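Local coordinates for protein sortase, SrtB family (Streptococcus pneumoniae PCS8235, PDB 4Y4Q) that probably catalyses, as a class B sortase, the transpeptidation steps of Type II pilus formation in the pneumococcus, at residues A[197-200]-A[201-205]; A[210-213]-A[214-218]; A[158-161]-A[162-165]; A[185-189]-A[190-194]. All coordinates share one frame; numbering follows the deposited sequence.

Contact 1 (A[197-200]-A[201-205])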
loop_
_atom_site.group_PDB
_atom_site.type_symbol
_atom_site.label_atom_id
_atom_site.label_comp_id
_atom_site.label_asym_id
_atom_site.label_seq_id
_atom_site.Cartn_x
_atom_site.Cartn_y
_atom_site.Cartn_z
ATOM N N LEU A 197 -1.694 9.886 11.809
ATOM C CA LEU A 197 -1.773 8.513 12.303
ATOM C C LEU A 197 -2.996 8.340 13.195
ATOM O O LEU A 197 -3.753 7.375 13.049
ATOM C CB LEU A 197 -0.510 8.200 13.099
ATOM C CG LEU A 197 0.081 6.797 13.119
ATOM C CD1 LEU A 197 0.151 6.205 11.714
ATOM C CD2 LEU A 197 1.464 6.902 13.717
ATOM N N ASP A 198 -3.194 9.293 14.103
ATOM C CA ASP A 198 -4.287 9.216 15.060
ATOM C C ASP A 198 -5.643 9.171 14.358
ATOM O O ASP A 198 -6.540 8.429 14.771
ATOM C CB ASP A 198 -4.224 10.382 16.051
ATOM C CG ASP A 198 -3.169 10.182 17.141
ATOM O OD1 ASP A 198 -2.331 9.267 17.009
ATOM O OD2 ASP A 198 -3.180 10.949 18.127
ATOM N N HIS A 199 -5.794 9.956 13.297
ATOM C CA HIS A 199 -7.056 9.980 12.558
ATOM C C HIS A 199 -7.220 8.691 11.766
ATOM O O HIS A 199 -8.277 8.052 11.815
ATOM C CB HIS A 199 -7.157 11.198 11.619
ATOM C CG HIS A 199 -8.405 11.207 10.792
ATOM N ND1 HIS A 199 -8.439 10.751 9.489
ATOM C CD2 HIS A 199 -9.674 11.570 11.096
ATOM C CE1 HIS A 199 -9.673 10.851 9.021
ATOM N NE2 HIS A 199 -10.440 11.343 9.978
ATOM N N LEU A 200 -6.166 8.319 11.041
ATOM C CA LEU A 200 -6.151 7.077 10.268
ATOM C C LEU A 200 -6.650 5.898 11.113
ATOM O O LEU A 200 -7.557 5.178 10.714
ATOM C CB LEU A 200 -4.742 6.809 9.743
ATOM C CG LEU A 200 -4.552 5.711 8.692
ATOM C CD1 LEU A 200 -5.399 5.980 7.448
ATOM C CD2 LEU A 200 -3.088 5.609 8.318
ATOM N N LEU A 201 -6.093 5.740 12.305
ATOM C CA LEU A 201 -6.516 4.670 13.193
ATOM C C LEU A 201 -7.976 4.812 13.638
ATOM O O LEU A 201 -8.686 3.817 13.768
ATOM C CB LEU A 201 -5.577 4.590 14.404
ATOM C CG LEU A 201 -4.162 4.118 14.042
ATOM C CD1 LEU A 201 -3.157 4.370 15.170
ATOM C CD2 LEU A 201 -4.176 2.632 13.649
ATOM N N SER A 202 -8.433 6.043 13.858
ATOM C CA SER A 202 -9.770 6.249 14.414
ATOM C C SER A 202 -10.886 5.835 13.456
ATOM O O SER A 202 -11.999 5.561 13.893
ATOM C CB SER A 202 -9.973 7.708 14.865
ATOM O OG SER A 202 -9.882 8.605 13.773
ATOM N N VAL A 203 -10.595 5.794 12.159
ATOM C CA VAL A 203 -11.612 5.428 11.170
ATOM C C VAL A 203 -11.416 3.997 10.637
ATOM O O VAL A 203 -12.001 3.610 9.616
ATOM C CB VAL A 203 -11.649 6.438 10.000
ATOM C CG1 VAL A 203 -12.021 7.833 10.515
ATOM C CG2 VAL A 203 -10.306 6.482 9.292
ATOM N N ALA A 204 -10.603 3.214 11.344
ATOM C CA ALA A 204 -10.281 1.855 10.917
ATOM C C ALA A 204 -11.519 0.963 10.934
ATOM O O ALA A 204 -12.344 1.076 11.839
ATOM C CB ALA A 204 -9.219 1.270 11.821
ATOM N N MET A 205 -11.654 0.077 9.947
ATOM C CA MET A 205 -12.699 -0.945 10.002
ATOM C C MET A 205 -12.166 -2.158 10.771
ATOM O O MET A 205 -12.890 -2.784 11.548
ATOM C CB MET A 205 -13.170 -1.332 8.600
ATOM C CG MET A 205 -14.080 -2.571 8.583
ATOM S SD MET A 205 -14.916 -2.842 7.008
ATOM C CE MET A 205 -16.074 -4.145 7.453
#

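Contact 2 (A[210-213]-A[214-218])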
loop_
_atom_site.group_PDB
_atom_site.type_symbol
_atom_site.label_atom_id
_atom_site.label_comp_id
_atom_site.label_asym_id
_atom_site.label_seq_id
_atom_site.Cartn_x
_atom_site.Cartn_y
_atom_site.Cartn_z
ATOM N N ILE A 210 -0.074 -2.243 17.121
ATOM C CA ILE A 210 1.385 -2.414 17.047
ATOM C C ILE A 210 2.142 -1.117 17.338
ATOM O O ILE A 210 1.537 -0.043 17.458
ATOM C CB ILE A 210 1.873 -3.020 15.703
ATOM C CG1 ILE A 210 1.765 -2.013 14.556
ATOM C CG2 ILE A 210 1.124 -4.315 15.371
ATOM C CD1 ILE A 210 2.344 -2.566 13.244
ATOM N N SER A 211 3.463 -1.222 17.453
ATOM C CA SER A 211 4.294 -0.081 17.842
ATOM C C SER A 211 4.432 0.911 16.693
ATOM O O SER A 211 5.101 0.622 15.695
ATOM C CB SER A 211 5.672 -0.558 18.301
ATOM O OG SER A 211 6.460 0.525 18.764
ATOM N N LEU A 212 3.804 2.076 16.839
ATOM C CA LEU A 212 3.728 3.044 15.746
ATOM C C LEU A 212 4.098 4.460 16.156
ATOM O O LEU A 212 3.514 5.037 17.083
ATOM C CB LEU A 212 2.333 3.048 15.127
ATOM C CG LEU A 212 2.212 2.199 13.870
ATOM C CD1 LEU A 212 0.850 2.406 13.228
ATOM C CD2 LEU A 212 3.338 2.562 12.918
ATOM N N SER A 213 5.058 5.025 15.434
ATOM C CA SER A 213 5.517 6.383 15.699
ATOM C C SER A 213 5.865 7.099 14.388
ATOM O O SER A 213 6.060 6.452 13.353
ATOM C CB SER A 213 6.723 6.356 16.648
ATOM O OG SER A 213 7.793 5.613 16.095
ATOM N N PRO A 214 6.054 8.405 14.457
ATOM C CA PRO A 214 6.384 9.152 13.250
ATOM C C PRO A 214 7.662 8.542 12.707
ATOM O O PRO A 214 7.849 8.474 11.491
ATOM C CB PRO A 214 6.650 10.560 13.776
ATOM C CG PRO A 214 5.805 10.663 14.998
ATOM C CD PRO A 214 5.800 9.290 15.608
ATOM N N SER A 215 8.539 8.113 13.607
ATOM C CA SER A 215 9.867 7.651 13.200
ATOM C C SER A 215 9.815 6.437 12.245
ATOM O O SER A 215 10.741 6.213 11.459
ATOM C CB SER A 215 10.728 7.348 14.428
ATOM O OG SER A 215 9.995 6.629 15.406
ATOM N N ASP A 216 8.734 5.663 12.301
ATOM C CA ASP A 216 8.558 4.534 11.382
ATOM C C ASP A 216 8.123 5.011 9.992
ATOM O O ASP A 216 7.958 6.210 9.749
ATOM C CB ASP A 216 7.509 3.547 11.910
ATOM C CG ASP A 216 7.772 3.106 13.334
ATOM O OD1 ASP A 216 8.930 2.764 13.657
ATOM O OD2 ASP A 216 6.809 3.108 14.131
ATOM N N ARG A 217 7.932 4.059 9.084
ATOM C CA ARG A 217 7.438 4.368 7.751
ATOM C C ARG A 217 6.275 3.443 7.464
ATOM O O ARG A 217 6.324 2.255 7.800
ATOM C CB ARG A 217 8.537 4.171 6.711
ATOM C CG ARG A 217 9.636 5.247 6.752
ATOM C CD ARG A 217 10.756 4.855 5.819
ATOM N NE ARG A 217 11.313 3.559 6.191
ATOM C CZ ARG A 217 11.726 2.633 5.326
ATOM N NH1 ARG A 217 11.646 2.851 4.013
ATOM N NH2 ARG A 217 12.224 1.485 5.782
ATOM N N ILE A 218 5.224 3.982 6.858
ATOM C CA ILE A 218 4.065 3.166 6.531
ATOM C C ILE A 218 3.670 3.255 5.062
ATOM O O ILE A 218 4.106 4.155 4.320
ATOM C CB ILE A 218 2.871 3.523 7.403
ATOM C CG1 ILE A 218 2.336 4.903 7.038
ATOM C CG2 ILE A 218 3.256 3.484 8.898
ATOM C CD1 ILE A 218 1.195 5.276 7.937
#

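Contact 3 (A[158-161]-A[162-165])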
loop_
_atom_site.group_PDB
_atom_site.type_symbol
_atom_site.label_atom_id
_atom_site.label_comp_id
_atom_site.label_asym_id
_atom_site.label_seq_id
_atom_site.Cartn_x
_atom_site.Cartn_y
_atom_site.Cartn_z
ATOM N N ILE A 158 8.466 -6.380 1.056
ATOM C CA ILE A 158 8.529 -5.403 -0.009
ATOM C C ILE A 158 9.981 -5.253 -0.420
ATOM O O ILE A 158 10.879 -5.264 0.421
ATOM C CB ILE A 158 7.892 -4.065 0.425
ATOM C CG1 ILE A 158 7.941 -3.046 -0.720
ATOM C CG2 ILE A 158 8.567 -3.516 1.676
ATOM C CD1 ILE A 158 7.302 -1.723 -0.357
ATOM N N TYR A 159 10.216 -5.174 -1.722
ATOM C CA TYR A 159 11.555 -4.953 -2.223
ATOM C C TYR A 159 11.578 -3.590 -2.892
ATOM O O TYR A 159 10.660 -3.250 -3.647
ATOM C CB TYR A 159 11.934 -6.044 -3.217
ATOM C CG TYR A 159 13.333 -5.900 -3.765
ATOM C CD1 TYR A 159 13.606 -5.039 -4.825
ATOM C CD2 TYR A 159 14.386 -6.619 -3.220
ATOM C CE1 TYR A 159 14.888 -4.896 -5.319
ATOM C CE2 TYR A 159 15.666 -6.498 -3.720
ATOM C CZ TYR A 159 15.912 -5.639 -4.770
ATOM O OH TYR A 159 17.193 -5.528 -5.263
ATOM N N TYR A 160 12.609 -2.804 -2.591
ATOM C CA TYR A 160 12.783 -1.479 -3.189
ATOM C C TYR A 160 14.230 -1.033 -3.018
ATOM O O TYR A 160 14.890 -1.406 -2.044
ATOM C CB TYR A 160 11.821 -0.448 -2.570
ATOM C CG TYR A 160 12.094 -0.140 -1.116
ATOM C CD1 TYR A 160 13.002 0.852 -0.751
ATOM C CD2 TYR A 160 11.442 -0.834 -0.108
ATOM C CE1 TYR A 160 13.260 1.133 0.575
ATOM C CE2 TYR A 160 11.688 -0.555 1.227
ATOM C CZ TYR A 160 12.598 0.426 1.560
ATOM O OH TYR A 160 12.850 0.703 2.884
ATOM N N ASN A 161 14.717 -0.246 -3.974
ATOM C CA ASN A 161 16.065 0.318 -3.922
ATOM C C ASN A 161 17.161 -0.699 -3.633
ATOM O O ASN A 161 18.156 -0.383 -2.976
ATOM C CB ASN A 161 16.139 1.467 -2.905
ATOM C CG ASN A 161 17.281 2.433 -3.200
ATOM O OD1 ASN A 161 17.470 2.858 -4.343
ATOM N ND2 ASN A 161 18.061 2.763 -2.173
ATOM N N GLY A 162 16.979 -1.922 -4.119
ATOM C CA GLY A 162 18.000 -2.939 -3.962
ATOM C C GLY A 162 17.939 -3.684 -2.640
ATOM O O GLY A 162 18.792 -4.534 -2.375
ATOM N N VAL A 163 16.936 -3.375 -1.813
ATOM C CA VAL A 163 16.819 -4.006 -0.491
ATOM C C VAL A 163 15.451 -4.641 -0.240
ATOM O O VAL A 163 14.433 -4.198 -0.788
ATOM C CB VAL A 163 17.144 -3.012 0.653
ATOM C CG1 VAL A 163 18.457 -2.275 0.371
ATOM C CG2 VAL A 163 16.021 -2.012 0.840
ATOM N N GLU A 164 15.440 -5.677 0.601
ATOM C CA GLU A 164 14.208 -6.368 0.980
ATOM C C GLU A 164 13.834 -6.098 2.441
ATOM O O GLU A 164 14.637 -6.319 3.347
ATOM C CB GLU A 164 14.328 -7.878 0.736
ATOM C CG GLU A 164 13.046 -8.652 1.063
ATOM C CD GLU A 164 12.912 -9.945 0.273
ATOM O OE1 GLU A 164 13.866 -10.750 0.270
ATOM O OE2 GLU A 164 11.846 -10.159 -0.345
ATOM N N LYS A 165 12.615 -5.611 2.658
ATOM C CA LYS A 165 12.114 -5.303 3.993
ATOM C C LYS A 165 10.831 -6.083 4.234
ATOM O O LYS A 165 10.159 -6.502 3.280
ATOM C CB LYS A 165 11.795 -3.811 4.109
ATOM C CG LYS A 165 12.992 -2.861 3.966
ATOM C CD LYS A 165 13.898 -2.935 5.188
ATOM C CE LYS A 165 15.068 -1.977 5.087
ATOM N NZ LYS A 165 16.162 -2.399 6.016
#

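Contact 4 (A[185-189]-A[190-194])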
loop_
_atom_site.group_PDB
_atom_site.type_symbol
_atom_site.label_atom_id
_atom_site.label_comp_id
_atom_site.label_asym_id
_atom_site.label_seq_id
_atom_site.Cartn_x
_atom_site.Cartn_y
_atom_site.Cartn_z
ATOM N N PRO A 185 -0.192 12.286 0.811
ATOM C CA PRO A 185 1.048 11.513 0.921
ATOM C C PRO A 185 2.218 12.402 1.334
ATOM O O PRO A 185 2.202 13.608 1.074
ATOM C CB PRO A 185 1.258 11.008 -0.513
ATOM C CG PRO A 185 0.707 12.168 -1.374
ATOM C CD PRO A 185 -0.476 12.717 -0.573
ATOM N N GLY A 186 3.216 11.806 1.980
ATOM C CA GLY A 186 4.462 12.500 2.257
ATOM C C GLY A 186 4.378 13.578 3.320
ATOM O O GLY A 186 5.041 14.608 3.230
ATOM N N ILE A 187 3.578 13.331 4.344
ATOM C CA ILE A 187 3.456 14.267 5.458
ATOM C C ILE A 187 4.743 14.367 6.302
ATOM O O ILE A 187 5.383 13.360 6.608
ATOM C CB ILE A 187 2.258 13.875 6.313
ATOM C CG1 ILE A 187 0.993 14.054 5.471
ATOM C CG2 ILE A 187 2.191 14.723 7.566
ATOM C CD1 ILE A 187 -0.227 13.535 6.116
ATOM N N GLN A 188 5.106 15.593 6.669
ATOM C CA GLN A 188 6.342 15.870 7.401
ATOM C C GLN A 188 6.076 16.544 8.733
ATOM O O GLN A 188 5.097 17.283 8.878
ATOM C CB GLN A 188 7.250 16.780 6.578
ATOM C CG GLN A 188 7.744 16.151 5.299
ATOM C CD GLN A 188 9.106 16.665 4.912
ATOM O OE1 GLN A 188 10.054 16.563 5.691
ATOM N NE2 GLN A 188 9.213 17.232 3.713
ATOM N N GLY A 189 6.962 16.306 9.694
ATOM C CA GLY A 189 6.828 16.897 11.014
ATOM C C GLY A 189 6.225 15.883 11.966
ATOM O O GLY A 189 5.246 15.221 11.629
ATOM N N GLU A 190 6.810 15.778 13.152
ATOM C CA GLU A 190 6.499 14.722 14.111
ATOM C C GLU A 190 5.046 14.779 14.578
ATOM O O GLU A 190 4.283 13.815 14.392
ATOM C CB GLU A 190 7.457 14.845 15.300
ATOM C CG GLU A 190 7.412 13.736 16.345
ATOM C CD GLU A 190 8.597 13.820 17.308
ATOM O OE1 GLU A 190 9.737 14.005 16.827
ATOM O OE2 GLU A 190 8.392 13.720 18.540
ATOM N N ASP A 191 4.666 15.913 15.168
ATOM C CA ASP A 191 3.321 16.090 15.710
ATOM C C ASP A 191 2.259 15.997 14.609
ATOM O O ASP A 191 1.152 15.477 14.829
ATOM C CB ASP A 191 3.213 17.422 16.455
ATOM C CG ASP A 191 4.152 17.508 17.653
ATOM O OD1 ASP A 191 5.350 17.804 17.453
ATOM O OD2 ASP A 191 3.689 17.295 18.794
ATOM N N ARG A 192 2.611 16.475 13.417
ATOM C CA ARG A 192 1.709 16.408 12.268
ATOM C C ARG A 192 1.536 14.971 11.767
ATOM O O ARG A 192 0.420 14.540 11.462
ATOM C CB ARG A 192 2.205 17.327 11.148
ATOM C CG ARG A 192 1.290 17.388 9.932
ATOM C CD ARG A 192 1.822 18.332 8.852
ATOM N NE ARG A 192 1.648 19.743 9.199
ATOM C CZ ARG A 192 2.587 20.477 9.785
ATOM N NH1 ARG A 192 3.755 19.924 10.086
ATOM N NH2 ARG A 192 2.369 21.758 10.075
ATOM N N GLN A 193 2.636 14.226 11.689
ATOM C CA GLN A 193 2.565 12.810 11.355
ATOM C C GLN A 193 1.723 12.084 12.404
ATOM O O GLN A 193 0.888 11.245 12.066
ATOM C CB GLN A 193 3.970 12.205 11.243
ATOM C CG GLN A 193 4.688 12.504 9.915
ATOM C CD GLN A 193 6.205 12.464 10.042
ATOM O OE1 GLN A 193 6.743 12.210 11.120
ATOM N NE2 GLN A 193 6.901 12.735 8.942
ATOM N N GLN A 194 1.905 12.439 13.674
ATOM C CA GLN A 194 1.144 11.778 14.733
ATOM C C GLN A 194 -0.361 12.009 14.578
ATOM O O GLN A 194 -1.156 11.084 14.744
ATOM C CB GLN A 194 1.604 12.221 16.120
ATOM C CG GLN A 194 0.945 11.419 17.240
ATOM C CD GLN A 194 1.394 9.964 17.240
ATOM O OE1 GLN A 194 2.585 9.678 17.371
ATOM N NE2 GLN A 194 0.447 9.039 17.068
#

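Contact 1 (A[197-200]-A[201-205])
L201 closes a turn of helix on L197, near the C-terminal end of helix 190-202. This helix sits in the connection between barrel strands 163-176 and 218-225, where a long helix is a hallmark of class B sortases. The backbone bond from L201 N to L197 O is short at 2.9 Å and almost straight.

The L201 side chain can be followed outward along that same carbonyl. With CG set beside the backbone N and opposite the carbonyl carbon (chi1 -68°), the chain leans back over the preceding turn. CB lies 3.6 Å from L197 O, CG comes in to 3.4 Å of that oxygen, and CD1 is 3.7 Å from L197 O. L201 also packs on E171 of strand 163-176, while L200 turns to L173 of that strand and to I182.

One residue further on, the helix begins to fray, and H199 O becomes the shared acceptor. S202 folds OG between its own N and carbonyl carbon (chi1 63°), which delivers the hydroxyl to H199 O at 2.6 Å, in the carbonyl plane and on a lone pair. V203 N reaches H199 O at 3.3 Å from a different direction, nearly along the C=O axis, so two donors hold one oxygen at the point where V203 leaves helical angles. The isopropyl group of V203 straddles this end: CG2 rests against L200 O, and CG1 makes an off-centre CH-pi contact with the imidazole of H199, 4.3 Å from the ring centroid and 30° off the ring normal, with NE2 its nearest ring atom.

Contact 2 (A[210-213]-A[214-218])
D216 reaches back to S213 with one carboxylate oxygen, and much of the tight part of the contact centres on that oxygen and on S213. OD2 takes the S213 backbone N-H at 2.9 Å, approached from above the carboxylate plane, 38° out of it. The D216 torsion explains the reach: CG stands beside its own backbone N, opposite the carbonyl carbon (chi1 -52°), which swings the acid over the start of the turn. A second bond runs the other way, from D216 N to S213 O at 3.0 Å, so the two residues clasp each other by backbone and side chain together.

The backbone bond closes a type I beta turn, S213 to D216, in the loop between strands 206-207 and 218-225; the carboxylate adds a second bond across its ends. Within the turn the serine hydroxyls are very close, S213 OG being hydrogen-bonded to S215 OG at 2.5 Å. The proline ring closes up against S213 CB as its covalent attachment requires, and P214 turns that ring onto E190, Q193 and Q194 of helix 190-202.

The packing slackens away from the turn. L212 CD2 comes within 3.7 Å of D216 OD2, and the same methyl meets I218 CG2 at 4.1 Å, the leucine and isoleucine side chains lying at about a right angle. Both L212 and I218 continue onto F170, and I218 also touches L197. Toward solvent, S215 and S211 are exposed at the surface; S211 O is hydrogen-bonded by K238 NZ, whose ammonium makes a long, weak ion pair with D216 OD2.

Contact 3 (A[158-161]-A[162-165])
Y159 lays its ring against the G162-V163 backbone at the turn, and V163 O stands 3.4 Å above one ring face, displaced toward the rim. The same side chain stretches on to the bend, bringing Y159 OH to 3.0 Å from G162 CA. CG anti to the backbone N (chi1 -179°) is what runs the phenol along the hairpin toward its tip.

On the other face of the sheet, V163 CG2 sits over the Y160 ring, 4.2 Å from CE1. Beyond it K165, bent at its second torsion, places CG 3.7 Å from Y160 OH. The Y160 ring is itself steadied from outside, its hydroxyl hydrogen-bonded to R217 NH1 and its ring meeting that of F120.

Backbone bonds set these partners opposite one another. Y160 and V163 form a hydrogen-bonded antiparallel pair (Y160 N to V163 O 2.9 Å, V163 N to Y160 O 2.8 Å) that closes a type I' turn, with N161 and G162 at its corners in positive-phi conformations. I158 and K165 form the next hydrogen-bonded pair, I158 N meeting K165 O at 2.8 Å, and Y159 with E164 is the non-hydrogen-bonded pair between them.

The result is a tight two-residue hairpin in the sortase beta-barrel: strand 155-160 is paired along its other edge with strand 73-77, through Y159 and W74, while strand 163-176 runs on to pair with strands 206-207 and 231-240.

Contact 4 (A[185-189]-A[190-194])
Q193 and R192 both turn back from the first turn of helix 190-202 to grasp carbonyls of the loop that leads into it, each presenting its flat group differently to its acceptor. The Q193 amide comes to I187 O with NE2 at 2.9 Å, the bond nearly straight and the oxygen lying in the amide plane. Its chain is set with CG opposite the carbonyl carbon (chi1 -79°) and then extended, which carries the amide past G189 O; Q193 CG is 3.3 Å from that oxygen on the way.

R192 takes the neighbouring carbonyl. A bend at the third torsion (chi3 -75°) folds the guanidinium back, and NH1 meets Q188 O at 3.2 Å, with the oxygen near the edge of the group but tilted 16° out of its plane. The aliphatic part of the arginine crosses I187 obliquely: I187 CG2 touches R192 CG at 3.7 Å and R192 CD at 3.8 Å, so the methyl lies against the very bond about which the chain bends.

G189 is the N-cap, with a positive phi, and its carbonyl receives Q193 N at 2.8 Å as the first helical bond. I187 N is hydrogen-bonded to N124 OD1, at the start of strand 124-129.

Three successive carbonyls, I187, Q188 and G189, thus each meet an N-H donor from the starting helix. G189 has no side chain with which to accept a helix N-H; the side-chain bonds at this end run the other way, from Q193 and R192 of the first turn to the carbonyls of the incoming loop.

Contacts 4 and 1 hold the two ends of helix 190-202, their centres about 15 Å apart, and contact 2 packs against both. P214 of contact 2 rests on Q193 of contact 4 (P214 CB to Q193 OE1 3.1 Å), while I218 CD1 meets L197 CD1 of contact 1 at 4.0 Å. Contact 3 lies away from the helix, its centre about 27 Å from that of contact 1, yet the hydrogen bond between R217 NH1 and Y160 OH, 2.7 Å long, ties it to contact 2. Contact 2 leads directly into strand 218-225, which in sortases typically carries the catalytic cysteine near its end, so the turn lies at the strand's opposite, entering end.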